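Local structure of probable uracil-DNA glycosylase (Acanthamoeba polyphaga mimivirus, 5X55) at residues A[112-117]-A[166-171]; A[122-127]-A[149-154]; A[127-132]-A[174-179]; A[257-262]-A[270-275]. The protein is a probable uracil-DNA glycosylase of the UDG superfamily, with an alpha/beta fold built round a four-stranded parallel sheet. All blocks are in the same frame, centred on the assembly; numbering follows the deposited sequence.

Interaction 1: residues A[112-117]-A[166-171]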
loop_
_atom_site.group_PDB
_atom_site.type_symbol
_atom_site.label_atom_id
_atom_site.label_comp_id
_atom_site.label_asym_id
_atom_site.label_seq_id
_atom_site.Cartn_x
_atom_site.Cartn_y
_atom_site.Cartn_z
ATOM N N LYS A 112 10.490 9.677 14.362
ATOM C CA LYS A 112 9.908 9.631 15.692
ATOM C C LYS A 112 8.743 8.644 15.743
ATOM O O LYS A 112 8.007 8.467 14.766
ATOM C CB LYS A 112 9.424 11.023 16.091
ATOM C CG LYS A 112 10.525 12.052 16.242
ATOM C CD LYS A 112 10.061 13.425 15.744
ATOM C CE LYS A 112 8.822 13.922 16.485
ATOM N NZ LYS A 112 8.200 15.134 15.828
ATOM N N SER A 113 8.549 8.028 16.910
ATOM C CA SER A 113 7.389 7.174 17.121
ATOM C C SER A 113 6.140 8.020 17.354
ATOM O O SER A 113 6.191 9.244 17.456
ATOM C CB SER A 113 7.620 6.218 18.298
ATOM O OG SER A 113 7.602 6.908 19.542
ATOM N N TRP A 114 4.996 7.347 17.460
ATOM C CA TRP A 114 3.738 8.051 17.682
ATOM C C TRP A 114 3.760 8.863 18.973
ATOM O O TRP A 114 3.375 10.039 18.982
ATOM C CB TRP A 114 2.583 7.060 17.676
ATOM C CG TRP A 114 2.253 6.635 16.285
ATOM C CD1 TRP A 114 2.946 5.737 15.514
ATOM C CD2 TRP A 114 1.175 7.112 15.477
ATOM N NE1 TRP A 114 2.360 5.626 14.279
ATOM C CE2 TRP A 114 1.262 6.446 14.232
ATOM C CE3 TRP A 114 0.137 8.028 15.686
ATOM C CZ2 TRP A 114 0.353 6.673 13.195
ATOM C CZ3 TRP A 114 -0.772 8.251 14.656
ATOM C CH2 TRP A 114 -0.651 7.573 13.420
ATOM N N ILE A 115 4.208 8.254 20.077
ATOM C CA ILE A 115 4.203 8.973 21.349
ATOM C C ILE A 115 5.227 10.115 21.358
ATOM O O ILE A 115 5.095 11.055 22.150
ATOM C CB ILE A 115 4.410 7.988 22.526
ATOM C CG1 ILE A 115 4.077 8.662 23.857
ATOM C CG2 ILE A 115 5.821 7.421 22.549
ATOM C CD1 ILE A 115 2.651 9.212 23.923
ATOM N N GLU A 116 6.221 10.089 20.470
ATOM C CA GLU A 116 7.131 11.228 20.358
ATOM C C GLU A 116 6.518 12.377 19.553
ATOM O O GLU A 116 6.651 13.541 19.954
ATOM C CB GLU A 116 8.461 10.773 19.755
ATOM C CG GLU A 116 9.013 9.541 20.470
ATOM C CD GLU A 116 10.405 9.123 20.011
ATOM O OE1 GLU A 116 11.236 8.757 20.870
ATOM O OE2 GLU A 116 10.673 9.148 18.795
ATOM N N CYS A 117 5.831 12.076 18.431
ATOM C CA CYS A 117 5.166 13.115 17.634
ATOM C C CYS A 117 3.970 13.715 18.348
ATOM O O CYS A 117 3.602 14.861 18.073
ATOM C CB CYS A 117 4.664 12.571 16.290
ATOM S SG CYS A 117 5.934 11.972 15.206
ATOM N N PRO A 166 3.102 1.862 10.849
ATOM C CA PRO A 166 4.384 2.573 10.770
ATOM C C PRO A 166 4.364 3.868 11.585
ATOM O O PRO A 166 3.283 4.281 12.000
ATOM C CB PRO A 166 4.521 2.876 9.276
ATOM C CG PRO A 166 3.094 3.052 8.824
ATOM C CD PRO A 166 2.330 1.986 9.596
ATOM N N TYR A 167 5.538 4.478 11.801
ATOM C CA TYR A 167 5.631 5.740 12.521
ATOM C C TYR A 167 4.934 6.847 11.731
ATOM O O TYR A 167 4.752 6.736 10.513
ATOM C CB TYR A 167 7.092 6.091 12.784
ATOM C CG TYR A 167 7.745 5.211 13.840
ATOM C CD1 TYR A 167 6.991 4.309 14.582
ATOM C CD2 TYR A 167 9.107 5.291 14.100
ATOM C CE1 TYR A 167 7.572 3.521 15.536
ATOM C CE2 TYR A 167 9.701 4.497 15.060
ATOM C CZ TYR A 167 8.926 3.611 15.771
ATOM O OH TYR A 167 9.498 2.809 16.722
ATOM N N PRO A 168 4.502 7.914 12.414
ATOM C CA PRO A 168 3.575 8.852 11.768
ATOM C C PRO A 168 4.193 9.632 10.616
ATOM O O PRO A 168 3.474 9.987 9.681
ATOM C CB PRO A 168 3.124 9.768 12.920
ATOM C CG PRO A 168 4.006 9.490 14.040
ATOM C CD PRO A 168 4.653 8.176 13.858
ATOM N N GLU A 169 5.498 9.891 10.630
ATOM C CA GLU A 169 6.080 10.543 9.469
ATOM C C GLU A 169 6.136 9.618 8.262
ATOM O O GLU A 169 6.395 10.095 7.152
ATOM C CB GLU A 169 7.484 11.060 9.788
ATOM C CG GLU A 169 7.540 12.057 10.954
ATOM C CD GLU A 169 8.968 12.515 11.268
ATOM O OE1 GLU A 169 9.435 13.491 10.622
ATOM O OE2 GLU A 169 9.627 11.889 12.137
ATOM N N LEU A 170 5.892 8.319 8.447
ATOM C CA LEU A 170 5.793 7.381 7.335
ATOM C C LEU A 170 4.363 6.941 7.040
ATOM O O LEU A 170 4.144 6.221 6.060
ATOM C CB LEU A 170 6.649 6.151 7.611
ATOM C CG LEU A 170 8.105 6.454 7.906
ATOM C CD1 LEU A 170 8.837 5.154 8.213
ATOM C CD2 LEU A 170 8.701 7.153 6.700
ATOM N N LEU A 171 3.395 7.362 7.855
ATOM C CA LEU A 171 2.027 6.860 7.753
ATOM C C LEU A 171 1.457 7.000 6.342
ATOM O O LEU A 171 0.808 6.083 5.817
ATOM C CB LEU A 171 1.139 7.609 8.748
ATOM C CG LEU A 171 -0.334 7.211 8.681
ATOM C CD1 LEU A 171 -0.467 5.749 9.070
ATOM C CD2 LEU A 171 -1.177 8.104 9.572
HETATM O O HOH W 1 7.719 9.510 12.549
#

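Interaction 2: residues A[122-127]-A[149-154]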
loop_
_atom_site.group_PDB
_atom_site.type_symbol
_atom_site.label_atom_id
_atom_site.label_comp_id
_atom_site.label_asym_id
_atom_site.label_seq_id
_atom_site.Cartn_x
_atom_site.Cartn_y
_atom_site.Cartn_z
ATOM N N LYS A 122 -2.534 13.853 21.064
ATOM C CA LYS A 122 -3.390 14.743 20.278
ATOM C C LYS A 122 -3.256 14.429 18.784
ATOM O O LYS A 122 -2.774 15.246 17.992
ATOM C CB LYS A 122 -3.014 16.190 20.579
ATOM C CG LYS A 122 -1.508 16.352 20.429
ATOM C CD LYS A 122 -0.842 17.326 21.355
ATOM C CE LYS A 122 0.585 16.868 21.437
ATOM N NZ LYS A 122 0.479 15.408 21.545
ATOM N N VAL A 123 -3.692 13.218 18.402
ATOM C CA VAL A 123 -3.454 12.725 17.040
ATOM C C VAL A 123 -4.070 13.666 16.019
ATOM O O VAL A 123 -5.247 14.034 16.104
ATOM C CB VAL A 123 -3.993 11.297 16.855
ATOM C CG1 VAL A 123 -4.052 10.946 15.355
ATOM C CG2 VAL A 123 -3.107 10.317 17.564
ATOM N N ASN A 124 -3.267 14.059 15.041
ATOM C CA ASN A 124 -3.679 15.014 14.021
ATOM C C ASN A 124 -3.146 14.488 12.693
ATOM O O ASN A 124 -2.021 14.803 12.294
ATOM C CB ASN A 124 -3.143 16.395 14.361
ATOM C CG ASN A 124 -3.657 17.469 13.444
ATOM O OD1 ASN A 124 -4.049 17.205 12.308
ATOM N ND2 ASN A 124 -3.616 18.705 13.917
ATOM N N LEU A 125 -3.971 13.704 12.000
ATOM C CA LEU A 125 -3.519 13.027 10.782
ATOM C C LEU A 125 -3.162 14.008 9.668
ATOM O O LEU A 125 -2.247 13.727 8.877
ATOM C CB LEU A 125 -4.590 12.050 10.293
ATOM C CG LEU A 125 -4.914 10.844 11.176
ATOM C CD1 LEU A 125 -6.076 10.001 10.598
ATOM C CD2 LEU A 125 -3.698 9.988 11.390
ATOM N N LYS A 126 -3.856 15.152 9.591
ATOM C CA LYS A 126 -3.575 16.137 8.541
ATOM C C LYS A 126 -2.111 16.587 8.547
ATOM O O LYS A 126 -1.513 16.784 7.481
ATOM C CB LYS A 126 -4.513 17.336 8.693
ATOM C CG LYS A 126 -4.092 18.572 7.905
ATOM C CD LYS A 126 -4.291 18.422 6.403
ATOM C CE LYS A 126 -3.216 19.194 5.619
ATOM N NZ LYS A 126 -3.123 20.658 5.955
ATOM N N LEU A 127 -1.504 16.717 9.731
ATOM C CA LEU A 127 -0.104 17.116 9.849
ATOM C C LEU A 127 0.868 16.070 9.330
ATOM O O LEU A 127 2.052 16.376 9.178
ATOM C CB LEU A 127 0.248 17.422 11.302
ATOM C CG LEU A 127 -0.541 18.556 11.942
ATOM C CD1 LEU A 127 -0.013 18.789 13.348
ATOM C CD2 LEU A 127 -0.413 19.804 11.090
ATOM N N GLN A 149 -14.019 9.957 14.654
ATOM C CA GLN A 149 -13.917 8.651 15.300
ATOM C C GLN A 149 -12.550 8.026 15.049
ATOM O O GLN A 149 -11.947 7.448 15.963
ATOM C CB GLN A 149 -15.028 7.724 14.818
ATOM C CG GLN A 149 -16.402 8.060 15.383
ATOM C CD GLN A 149 -17.543 7.470 14.556
ATOM O OE1 GLN A 149 -17.411 6.398 13.952
ATOM N NE2 GLN A 149 -18.671 8.173 14.526
ATOM N N LEU A 150 -12.043 8.134 13.817
ATOM C CA LEU A 150 -10.731 7.578 13.499
ATOM C C LEU A 150 -9.640 8.231 14.347
ATOM O O LEU A 150 -8.836 7.547 15.008
ATOM C CB LEU A 150 -10.469 7.759 12.004
ATOM C CG LEU A 150 -9.058 7.515 11.476
ATOM C CD1 LEU A 150 -8.689 6.082 11.686
ATOM C CD2 LEU A 150 -8.967 7.896 9.991
ATOM N N GLU A 151 -9.622 9.565 14.385
ATOM C CA GLU A 151 -8.601 10.214 15.209
ATOM C C GLU A 151 -8.791 9.910 16.695
ATOM O O GLU A 151 -7.804 9.838 17.445
ATOM C CB GLU A 151 -8.591 11.715 14.936
ATOM C CG GLU A 151 -7.922 12.057 13.595
ATOM C CD GLU A 151 -7.699 13.551 13.419
ATOM O OE1 GLU A 151 -8.282 14.309 14.228
ATOM O OE2 GLU A 151 -6.942 13.972 12.497
ATOM N N SER A 152 -10.040 9.664 17.123
ATOM C CA SER A 152 -10.310 9.266 18.505
ATOM C C SER A 152 -9.723 7.902 18.812
ATOM O O SER A 152 -9.105 7.709 19.862
ATOM C CB SER A 152 -11.819 9.251 18.785
ATOM O OG SER A 152 -12.290 10.547 19.086
ATOM N N LYS A 153 -9.934 6.927 17.920
ATOM C CA LYS A 153 -9.407 5.589 18.165
ATOM C C LYS A 153 -7.885 5.592 18.183
ATOM O O LYS A 153 -7.272 4.962 19.058
ATOM C CB LYS A 153 -9.930 4.611 17.121
ATOM C CG LYS A 153 -11.430 4.575 17.034
ATOM C CD LYS A 153 -11.907 3.396 16.220
ATOM C CE LYS A 153 -13.212 3.726 15.512
ATOM N NZ LYS A 153 -13.406 2.825 14.336
ATOM N N LEU A 154 -7.253 6.309 17.237
ATOM C CA LEU A 154 -5.793 6.383 17.249
ATOM C C LEU A 154 -5.299 7.041 18.538
ATOM O O LEU A 154 -4.322 6.580 19.148
ATOM C CB LEU A 154 -5.275 7.132 15.997
ATOM C CG LEU A 154 -5.658 6.508 14.634
ATOM C CD1 LEU A 154 -5.220 7.326 13.388
ATOM C CD2 LEU A 154 -5.144 5.070 14.519
HETATM O O HOH W 2 -6.422 15.894 11.028
#

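Interaction 3: residues A[127-132]-A[174-179]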
loop_
_atom_site.group_PDB
_atom_site.type_symbol
_atom_site.label_atom_id
_atom_site.label_comp_id
_atom_site.label_asym_id
_atom_site.label_seq_id
_atom_site.Cartn_x
_atom_site.Cartn_y
_atom_site.Cartn_z
ATOM N N LEU A 127 -1.504 16.717 9.731
ATOM C CA LEU A 127 -0.104 17.116 9.849
ATOM C C LEU A 127 0.868 16.070 9.330
ATOM O O LEU A 127 2.052 16.376 9.178
ATOM C CB LEU A 127 0.248 17.422 11.302
ATOM C CG LEU A 127 -0.541 18.556 11.942
ATOM C CD1 LEU A 127 -0.013 18.789 13.348
ATOM C CD2 LEU A 127 -0.413 19.804 11.090
ATOM N N LEU A 128 0.404 14.854 9.064
ATOM C CA LEU A 128 1.232 13.796 8.514
ATOM C C LEU A 128 1.190 13.748 6.991
ATOM O O LEU A 128 1.837 12.886 6.386
ATOM C CB LEU A 128 0.785 12.456 9.105
ATOM C CG LEU A 128 0.800 12.518 10.629
ATOM C CD1 LEU A 128 0.309 11.217 11.215
ATOM C CD2 LEU A 128 2.211 12.863 11.119
ATOM N N LEU A 129 0.469 14.663 6.364
ATOM C CA LEU A 129 0.314 14.711 4.914
ATOM C C LEU A 129 1.067 15.928 4.376
ATOM O O LEU A 129 0.582 17.056 4.479
ATOM C CB LEU A 129 -1.166 14.764 4.571
ATOM C CG LEU A 129 -1.519 14.693 3.097
ATOM C CD1 LEU A 129 -1.099 13.347 2.519
ATOM C CD2 LEU A 129 -3.007 14.927 2.988
ATOM N N PHE A 130 2.244 15.693 3.781
ATOM C CA PHE A 130 3.145 16.754 3.323
ATOM C C PHE A 130 2.976 17.121 1.849
ATOM O O PHE A 130 3.706 17.992 1.356
ATOM C CB PHE A 130 4.608 16.346 3.560
ATOM C CG PHE A 130 4.843 15.644 4.878
ATOM C CD1 PHE A 130 4.287 16.138 6.068
ATOM C CD2 PHE A 130 5.597 14.476 4.930
ATOM C CE1 PHE A 130 4.504 15.494 7.299
ATOM C CE2 PHE A 130 5.813 13.809 6.160
ATOM C CZ PHE A 130 5.264 14.322 7.347
ATOM N N ARG A 131 2.060 16.476 1.123
ATOM C CA ARG A 131 1.939 16.696 -0.316
ATOM C C ARG A 131 0.654 17.466 -0.608
ATOM O O ARG A 131 -0.445 16.910 -0.450
ATOM C CB ARG A 131 1.967 15.360 -1.068
ATOM C CG ARG A 131 1.857 15.444 -2.583
ATOM C CD ARG A 131 3.126 16.012 -3.262
ATOM N NE ARG A 131 4.264 15.104 -3.179
ATOM C CZ ARG A 131 5.417 15.293 -3.821
ATOM N NH1 ARG A 131 5.567 16.351 -4.603
ATOM N NH2 ARG A 131 6.422 14.426 -3.688
ATOM N N PRO A 132 0.748 18.731 -1.053
ATOM C CA PRO A 132 -0.450 19.591 -1.149
ATOM C C PRO A 132 -1.520 19.096 -2.110
ATOM O O PRO A 132 -2.711 19.383 -1.892
ATOM C CB PRO A 132 0.124 20.935 -1.622
ATOM C CG PRO A 132 1.560 20.900 -1.282
ATOM C CD PRO A 132 1.989 19.463 -1.359
ATOM N N THR A 174 3.324 6.750 0.750
ATOM C CA THR A 174 3.062 6.641 -0.682
ATOM C C THR A 174 2.357 7.880 -1.216
ATOM O O THR A 174 2.645 8.329 -2.331
ATOM C CB THR A 174 2.247 5.389 -0.982
ATOM O OG1 THR A 174 2.909 4.259 -0.403
ATOM C CG2 THR A 174 2.173 5.172 -2.485
ATOM N N MET A 175 1.447 8.459 -0.432
ATOM C CA MET A 175 0.773 9.693 -0.849
ATOM C C MET A 175 1.720 10.880 -0.829
ATOM O O MET A 175 1.583 11.795 -1.645
ATOM C CB MET A 175 -0.440 9.976 0.052
ATOM C CG MET A 175 -1.544 8.904 -0.084
ATOM S SD MET A 175 -2.692 8.767 1.298
ATOM C CE MET A 175 -3.585 10.316 1.136
ATOM N N ASN A 176 2.676 10.892 0.095
ATOM C CA ASN A 176 3.631 11.988 0.120
ATOM C C ASN A 176 4.599 11.904 -1.050
ATOM O O ASN A 176 5.085 12.939 -1.519
ATOM C CB ASN A 176 4.359 12.014 1.464
ATOM C CG ASN A 176 3.450 12.506 2.591
ATOM O OD1 ASN A 176 2.647 13.413 2.376
ATOM N ND2 ASN A 176 3.551 11.897 3.776
ATOM N N VAL A 177 4.871 10.698 -1.554
ATOM C CA VAL A 177 5.657 10.606 -2.781
ATOM C C VAL A 177 4.808 10.959 -3.999
ATOM O O VAL A 177 5.259 11.684 -4.879
ATOM C CB VAL A 177 6.289 9.212 -2.942
ATOM C CG1 VAL A 177 6.984 9.129 -4.292
ATOM C CG2 VAL A 177 7.268 8.923 -1.834
ATOM N N LEU A 178 3.572 10.465 -4.077
ATOM C CA LEU A 178 2.797 10.512 -5.323
ATOM C C LEU A 178 1.552 11.363 -5.211
ATOM O O LEU A 178 0.577 10.937 -4.560
ATOM C CB LEU A 178 2.375 9.113 -5.745
ATOM C CG LEU A 178 3.312 8.288 -6.603
ATOM C CD1 LEU A 178 2.599 6.976 -6.955
ATOM C CD2 LEU A 178 3.670 9.107 -7.827
ATOM N N PRO A 179 1.493 12.526 -5.851
ATOM C CA PRO A 179 0.210 13.205 -5.994
ATOM C C PRO A 179 -0.759 12.335 -6.756
ATOM O O PRO A 179 -0.354 11.493 -7.587
ATOM C CB PRO A 179 0.570 14.485 -6.763
ATOM C CG PRO A 179 1.888 14.219 -7.375
ATOM C CD PRO A 179 2.598 13.285 -6.462
#

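Interaction 4: residues A[257-262]-A[270-275]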
loop_
_atom_site.group_PDB
_atom_site.type_symbol
_atom_site.label_atom_id
_atom_site.label_comp_id
_atom_site.label_asym_id
_atom_site.label_seq_id
_atom_site.Cartn_x
_atom_site.Cartn_y
_atom_site.Cartn_z
ATOM N N ALA A 257 -5.358 -1.220 5.496
ATOM C CA ALA A 257 -5.243 -0.845 6.900
ATOM C C ALA A 257 -3.921 -0.106 7.071
ATOM O O ALA A 257 -2.847 -0.707 6.960
ATOM C CB ALA A 257 -5.299 -2.064 7.817
ATOM N N PHE A 258 -3.992 1.183 7.368
ATOM C CA PHE A 258 -2.761 1.959 7.381
ATOM C C PHE A 258 -1.885 1.709 8.602
ATOM O O PHE A 258 -0.701 2.071 8.560
ATOM C CB PHE A 258 -3.087 3.453 7.256
ATOM C CG PHE A 258 -3.397 3.881 5.843
ATOM C CD1 PHE A 258 -4.569 3.478 5.219
ATOM C CD2 PHE A 258 -2.510 4.664 5.134
ATOM C CE1 PHE A 258 -4.848 3.872 3.914
ATOM C CE2 PHE A 258 -2.783 5.057 3.833
ATOM C CZ PHE A 258 -3.949 4.665 3.225
ATOM N N THR A 259 -2.405 1.100 9.668
ATOM C CA THR A 259 -1.620 0.889 10.878
ATOM C C THR A 259 -1.834 -0.511 11.436
ATOM O O THR A 259 -2.813 -1.187 11.129
ATOM C CB THR A 259 -1.976 1.903 11.975
ATOM O OG1 THR A 259 -3.382 1.836 12.244
ATOM C CG2 THR A 259 -1.614 3.314 11.541
ATOM N N THR A 260 -0.892 -0.935 12.273
ATOM C CA THR A 260 -1.109 -2.025 13.201
ATOM C C THR A 260 -0.288 -1.721 14.449
ATOM O O THR A 260 0.194 -0.603 14.632
ATOM C CB THR A 260 -0.790 -3.378 12.544
ATOM O OG1 THR A 260 -1.226 -4.441 13.403
ATOM C CG2 THR A 260 0.706 -3.528 12.210
ATOM N N VAL A 261 -0.162 -2.698 15.333
ATOM C CA VAL A 261 0.671 -2.582 16.527
ATOM C C VAL A 261 1.883 -3.469 16.319
ATOM O O VAL A 261 1.765 -4.575 15.774
ATOM C CB VAL A 261 -0.093 -2.976 17.812
ATOM C CG1 VAL A 261 0.844 -3.030 19.016
ATOM C CG2 VAL A 261 -1.225 -1.999 18.077
ATOM N N LEU A 262 3.052 -2.976 16.731
ATOM C CA LEU A 262 4.274 -3.756 16.601
ATOM C C LEU A 262 4.087 -5.157 17.181
ATOM O O LEU A 262 3.582 -5.317 18.295
ATOM C CB LEU A 262 5.415 -3.037 17.314
ATOM C CG LEU A 262 6.825 -3.537 17.027
ATOM C CD1 LEU A 262 7.181 -3.263 15.576
ATOM C CD2 LEU A 262 7.798 -2.858 17.980
ATOM N N ARG A 270 -10.611 -2.813 11.123
ATOM C CA ARG A 270 -11.832 -2.034 10.930
ATOM C C ARG A 270 -11.530 -0.544 10.889
ATOM O O ARG A 270 -12.217 0.208 10.186
ATOM C CB ARG A 270 -12.851 -2.308 12.045
ATOM C CG ARG A 270 -13.351 -3.745 12.195
ATOM C CD ARG A 270 -14.534 -4.056 11.285
ATOM N NE ARG A 270 -14.155 -5.057 10.290
ATOM C CZ ARG A 270 -14.329 -6.369 10.429
ATOM N NH1 ARG A 270 -14.922 -6.874 11.535
ATOM N NH2 ARG A 270 -13.909 -7.182 9.450
ATOM N N THR A 271 -10.472 -0.136 11.591
ATOM C CA THR A 271 -10.165 1.272 11.835
ATOM C C THR A 271 -10.144 2.125 10.567
ATOM O O THR A 271 -10.666 3.243 10.565
ATOM C CB THR A 271 -8.823 1.342 12.562
ATOM O OG1 THR A 271 -8.924 0.570 13.765
ATOM C CG2 THR A 271 -8.444 2.773 12.897
ATOM N N TRP A 272 -9.574 1.620 9.471
ATOM C CA TRP A 272 -9.310 2.462 8.301
ATOM C C TRP A 272 -10.256 2.230 7.126
ATOM O O TRP A 272 -10.038 2.823 6.057
ATOM C CB TRP A 272 -7.870 2.266 7.828
ATOM C CG TRP A 272 -6.861 2.732 8.838
ATOM C CD1 TRP A 272 -6.294 1.996 9.832
ATOM C CD2 TRP A 272 -6.305 4.049 8.941
ATOM N NE1 TRP A 272 -5.420 2.775 10.551
ATOM C CE2 TRP A 272 -5.420 4.044 10.027
ATOM C CE3 TRP A 272 -6.485 5.240 8.219
ATOM C CZ2 TRP A 272 -4.700 5.176 10.406
ATOM C CZ3 TRP A 272 -5.777 6.364 8.598
ATOM C CH2 TRP A 272 -4.891 6.324 9.673
ATOM N N GLU A 273 -11.304 1.413 7.296
ATOM C CA GLU A 273 -12.095 0.952 6.152
ATOM C C GLU A 273 -12.782 2.111 5.437
ATOM O O GLU A 273 -12.813 2.153 4.199
ATOM C CB GLU A 273 -13.133 -0.096 6.598
ATOM C CG GLU A 273 -12.545 -1.474 6.990
ATOM C CD GLU A 273 -13.603 -2.555 7.310
ATOM O OE1 GLU A 273 -14.620 -2.276 7.994
ATOM O OE2 GLU A 273 -13.410 -3.706 6.865
ATOM N N SER A 274 -13.338 3.066 6.189
ATOM C CA SER A 274 -14.016 4.172 5.525
ATOM C C SER A 274 -13.014 5.112 4.863
ATOM O O SER A 274 -13.280 5.653 3.785
ATOM C CB SER A 274 -14.894 4.940 6.519
ATOM O OG SER A 274 -15.842 4.078 7.106
ATOM N N PHE A 275 -11.872 5.332 5.507
ATOM C CA PHE A 275 -10.838 6.168 4.910
ATOM C C PHE A 275 -10.348 5.560 3.607
ATOM O O PHE A 275 -10.283 6.241 2.583
ATOM C CB PHE A 275 -9.685 6.355 5.899
ATOM C CG PHE A 275 -8.585 7.251 5.391
ATOM C CD1 PHE A 275 -8.676 8.626 5.538
ATOM C CD2 PHE A 275 -7.459 6.712 4.782
ATOM C CE1 PHE A 275 -7.657 9.470 5.082
ATOM C CE2 PHE A 275 -6.432 7.534 4.328
ATOM C CZ PHE A 275 -6.531 8.923 4.468
#

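Interaction 1: residues A[112-117]-A[166-171]
P166 meets W114 through its backbone: the indole NE1-H of W114 gives a nearly straight hydrogen bond to P166 O (2.8 Å, 169° at the hydrogen), with the oxygen in the plane of the ring. Y167 then turns one face of its ring to the backbone of S113, whose CA sits 3.7 Å from the ring centroid in a CH-pi contact. Serine suits this place: it is small, and it is the N-cap of helix 114-117. S113 N donates to E116 OE2, one half of a capping box. That short helix rests on the loop joining strand 164-165 to helix 173-177. From this loop P168 wedges in, its CD over the five-membered ring of W114, 3.5 Å from the centroid, while P168 CG lies 3.4 Å from C117 SG. E169, extended beyond CG, takes K112 N on OE2 at 3.3 Å, met nearly along the C-O axis; its OE1 forms a salt bridge with R96. One water joins K112 O to E169 N and E169 OE2. Finally L171 crosses the indole at about a right angle, CD2 touching W114 CH2 at 3.9 Å.

Interaction 2: residues A[122-127]-A[149-154]
Helix 146-159 turns its buried face, carrying L150 and L154, toward the loop that leads into a short 3-10 turn, where V123 and L125 receive it; E151, beside this face, supplies the polar link. L125 is the central apolar residue. Its CD1 touches L150 CD2 at 3.6 Å, and its CD2 touches L154 CD1 at 3.7 Å, so the two methyls of one branched tip meet leucines one helical turn apart. Both leucines cross L125 at about a right angle. Branching at CG is what lets a single leucine serve two neighbours, and F138 of helix 135-142 also packs on it. V123, with CG1 anti to its backbone N (chi1 166°), sets that methyl 4.1 Å from L154 CB; V123 CG2 lies 4.2 Å from the same L154 CB, so valine's two methyls give L154 a compact apolar surface.

E151 slides past L125 in the opposite direction, its chain extended beyond CG to reach the loop backbone. There OE2 accepts the amide of L125 N at 3.0 Å, the donor standing 42° above the carboxylate plane. A water held by the same OE2 also bonds N124 OD1 and K126 N, so the carboxylate serves one loop amide directly and a second through solvent, at the start of the turn in which L127 N bonds N124 O. The pattern, L150 and L154 one turn apart and both reaching L125 with their tips, with more exposed polar residues such as Q149 and S152 elsewhere on the surface, is that of an amphipathic helix packed against a loop.

Interaction 3: residues A[127-132]-A[174-179]
N176 fills the tight centre of this contact, its side-chain amide held on the backbone of L128 and F130. Its ND2 donates to L128 O at 3.3 Å, almost straight (173° at the hydrogen) and in the carbonyl plane, while its OD1 accepts F130 N at 2.7 Å, with the donor above the plane of the side-chain carbonyl. Asparagine suits the place because one short planar group both gives and takes, satisfying a C=O and an N-H on either side of L129 and fixing which way the buried amide is turned. The F130 ring lies with its plane 13° from that amide, CD2 being 3.5 Å from N176 ND2.

The second grip is R131. CG stands anti to the backbone N (chi1 -180°), the chain bends at chi2 and chi3, and the guanidinium meets one backbone oxygen side-on: R131 NE and NH2 both donate hydrogen bonds to N176 O (2.8 and 3.0 Å), which is near the guanidinium plane.

Packing elsewhere is looser. L129 CD1 only approaches M175 CE at 4.2 Å, and P179 CD sits 4.1 Å from R131 NE, over one face of the guanidinium of R131, a partly exposed residue. With L178 leaving helical geometry just beyond, the helix dipole would probably favour a cation here: an arginine side chain bonded side-on to a backbone carbonyl in the last turn of helix 173-177.

Interaction 4: residues A[257-262]-A[270-275]
W272 lies across F258 and reaches T259 with its nitrogen, and the indole is best followed outward. CB stands beside the A257 backbone, 4.2 Å from A257 CA. CG is anti to the carbonyl carbon (chi1 -65°). F258 N lies over one face of the indole, 3.5 Å from W272 CD1. At NE1 the ring makes its polar contact, an N-H bond to T259 OG1 of 2.8 Å with the oxygen near the indole plane. That hydroxyl also bonds H268 ND1, so threonine suits the spot: OG1 serves two partners while CG2 packs on the apolar CZ2 of W272 at 3.8 Å. CD2 and CE2 lie under F258 CB, which sits over the centre of the six-membered ring in a CH-pi contact, 3.7 Å from the centroid. CE3 approaches F258 CD1. CZ3, on the far rim, stands over one face of F275.

F275 closes the aromatic cluster. Its edge points to the face of F258 in a T-shaped pair, centroids 5.5 Å apart and planes at 87°, whereas F258 and W272 are tilted obliquely by 40°. Aromatic side chains suit this buried place because they offer both faces and edges for packing, and the indole adds an N-H that T259 OG1 satisfies.

W272 is the N-cap residue of helix 273-286, and T276 and L279 from that helix pack on F258. L150 and L154 of helix 146-159 touch W272, while strand 260-261 pairs antiparallel with 164-165, whose I164 touches T259.

Overall arrangement
Interactions 1, 2 and 4 converge on one apolar core. L171 CD2 of interaction 1 meets L125 CD2 of interaction 2 at 3.6 Å and W272 CH2 of interaction 4 at 4.1 Å; L125 CD1 itself lies 4.0 Å from W272 CH2, so the three residues touch mutually. L154 CD1 adds a contact of 3.7 Å to W272 CZ2. Interaction 3 shares L127 with interaction 2 and also borders the core, L128 CD1 lying 3.8 Å from L171 CD2. Its centre is about 18 Å from that of interaction 4, which it does not touch. Thus 112-117 and 127-132 pack on 166-171 and 174-179, 122-127 packs on 149-154, and W272 joins L125, L154 and L171.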